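Local structure of protein yciO (Escherichia coli, 1K7J) at residues P33-G37 / R122-I128. The protein is of unknown function but belongs to the SUA5 family and may bind double-stranded RNA. Numbering follows the deposited sequence.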
loop_
_atom_site.group_PDB
_atom_site.type_symbol
_atom_site.label_atom_id
_atom_site.label_comp_id
_atom_site.label_asym_id
_atom_site.label_seq_id
_atom_site.Cartn_x
_atom_site.Cartn_y
_atom_site.Cartn_z
ATOM N N PRO A 33 -4.894 2.531 7.731
ATOM C CA PRO A 33 -5.647 1.297 7.515
ATOM C C PRO A 33 -6.026 1.030 6.064
ATOM O O PRO A 33 -6.285 1.959 5.305
ATOM C CB PRO A 33 -6.883 1.508 8.377
ATOM C CG PRO A 33 -7.141 2.983 8.187
ATOM C CD PRO A 33 -5.752 3.577 8.323
ATOM N N THR A 34 -6.041 -0.248 5.685
ATOM C CA THR A 34 -6.473 -0.647 4.348
ATOM C C THR A 34 -7.442 -1.801 4.583
ATOM O O THR A 34 -7.655 -2.215 5.724
ATOM C CB THR A 34 -5.318 -1.161 3.444
ATOM O OG1 THR A 34 -4.932 -2.481 3.851
ATOM C CG2 THR A 34 -4.119 -0.228 3.517
ATOM N N ASP A 35 -8.030 -2.315 3.512
ATOM C CA ASP A 35 -8.963 -3.430 3.625
ATOM C C ASP A 35 -8.235 -4.707 4.052
ATOM O O ASP A 35 -8.855 -5.638 4.565
ATOM C CB ASP A 35 -9.647 -3.669 2.284
ATOM C CG ASP A 35 -8.653 -3.805 1.155
ATOM O OD1 ASP A 35 -8.218 -2.762 0.625
ATOM O OD2 ASP A 35 -8.289 -4.952 0.819
ATOM N N SER A 36 -6.923 -4.749 3.830
ATOM C CA SER A 36 -6.117 -5.913 4.187
ATOM C C SER A 36 -4.984 -5.552 5.144
ATOM O O SER A 36 -3.806 -5.629 4.787
ATOM C CB SER A 36 -5.537 -6.559 2.924
ATOM O OG SER A 36 -6.569 -6.957 2.036
ATOM N N GLY A 37 -5.350 -5.154 6.358
ATOM C CA GLY A 37 -4.364 -4.795 7.363
ATOM C C GLY A 37 -3.850 -3.371 7.263
ATOM O O GLY A 37 -4.173 -2.635 6.328
ATOM N N ARG A 122 -1.572 -1.605 -5.934
ATOM C CA ARG A 122 -2.647 -1.986 -5.028
ATOM C C ARG A 122 -3.724 -0.918 -4.879
ATOM O O ARG A 122 -3.430 0.231 -4.551
ATOM C CB ARG A 122 -2.012 -2.303 -3.672
ATOM C CG ARG A 122 -2.925 -2.726 -2.540
ATOM C CD ARG A 122 -2.032 -3.074 -1.353
ATOM N NE ARG A 122 -2.736 -3.185 -0.079
ATOM C CZ ARG A 122 -2.131 -3.474 1.067
ATOM N NH1 ARG A 122 -0.820 -3.678 1.085
ATOM N NH2 ARG A 122 -2.830 -3.559 2.192
ATOM N N VAL A 123 -4.970 -1.305 -5.139
ATOM C CA VAL A 123 -6.107 -0.401 -5.010
ATOM C C VAL A 123 -6.876 -0.826 -3.760
ATOM O O VAL A 123 -7.478 -1.896 -3.733
ATOM C CB VAL A 123 -7.055 -0.503 -6.225
ATOM C CG1 VAL A 123 -8.246 0.425 -6.038
ATOM C CG2 VAL A 123 -6.303 -0.153 -7.508
ATOM N N PRO A 124 -6.853 0.004 -2.704
ATOM C CA PRO A 124 -7.561 -0.323 -1.462
ATOM C C PRO A 124 -9.062 -0.082 -1.596
ATOM O O PRO A 124 -9.490 0.764 -2.375
ATOM C CB PRO A 124 -6.907 0.605 -0.448
ATOM C CG PRO A 124 -6.663 1.839 -1.260
ATOM C CD PRO A 124 -6.147 1.295 -2.587
ATOM N N SER A 125 -9.861 -0.820 -0.831
ATOM C CA SER A 125 -11.310 -0.674 -0.915
ATOM C C SER A 125 -11.956 0.067 0.257
ATOM O O SER A 125 -13.128 0.436 0.181
ATOM C CB SER A 125 -11.958 -2.054 -1.033
ATOM O OG SER A 125 -11.771 -2.790 0.167
ATOM N N ASN A 126 -11.204 0.288 1.331
ATOM C CA ASN A 126 -11.764 0.952 2.508
ATOM C C ASN A 126 -11.833 2.470 2.399
ATOM O O ASN A 126 -10.981 3.106 1.771
ATOM C CB ASN A 126 -10.968 0.563 3.753
ATOM C CG ASN A 126 -9.530 1.002 3.672
ATOM O OD1 ASN A 126 -8.803 0.616 2.755
ATOM N ND2 ASN A 126 -9.105 1.817 4.633
ATOM N N PRO A 127 -12.850 3.075 3.029
ATOM C CA PRO A 127 -13.046 4.526 3.007
ATOM C C PRO A 127 -11.864 5.399 3.410
ATOM O O PRO A 127 -11.582 6.396 2.745
ATOM C CB PRO A 127 -14.248 4.721 3.927
ATOM C CG PRO A 127 -15.052 3.482 3.669
ATOM C CD PRO A 127 -13.978 2.413 3.712
ATOM N N ILE A 128 -11.168 5.046 4.487
ATOM C CA ILE A 128 -10.047 5.880 4.911
ATOM C C ILE A 128 -8.930 5.931 3.873
ATOM O O ILE A 128 -8.460 7.013 3.520
ATOM C CB ILE A 128 -9.485 5.419 6.280
ATOM C CG1 ILE A 128 -10.491 5.764 7.385
ATOM C CG2 ILE A 128 -8.152 6.105 6.569
ATOM C CD1 ILE A 128 -10.096 5.261 8.772
HETATM O O HOH W 1 -5.614 -3.181 -0.285
HETATM O O HOH W 2 -1.501 -4.057 4.686
#
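The guanidinium of Arg122 meets Thr34 at its edge: NH2 gives a weak, bent hydrogen bond to Thr34 OG1 (2.9 Å), and two waters lie in its plane. One links NE to Asp35 OD1, the other joins NH2 to the carbonyl O of Ser36; NH1 turns to Ser144. The arginine reaches this far because its chain is extended, CG anti to the backbone N (chi1 180°). Thr34 OG1 also takes the N-H of Ser36, closing an ST turn, and gives its proton to Gly37 O over 2.6 Å, so the hairpin turn between strands 30-34 and 37-43 is tied at the point the arginine touches. The carboxylate of Asp35 is met from above its plane at both oxygens, OD1 by the backbone N of Ser125 (2.9 Å, 161°) and OD2 by Ser36 OG, while OD2 also accepts from the backbone N of Asn96. With an alanine in place of Asp35, Ser125 N, Ser36 OG and Asn96 N would probably each lose this acceptor, and the water on Arg122 NE its carboxylate anchor. The amide of Asn126, the N-cap of helix 127-136, lies against Thr34; ND2 donates to Pro33 O from above the carbonyl plane (2.9 Å). Beyond it, Ile128 CG2 packs on Pro33 CG at 3.7 Å. The turn is thus joined to the end of strand 118-122 and the start of helix 127-136. Asp35 OD1 lies 5.5 Å from Arg122 NE, and its charge probably offsets part of the arginine's; a sulfate near Arg122, though probably from the crystallisation liquor, is consistent with an anion-accepting site.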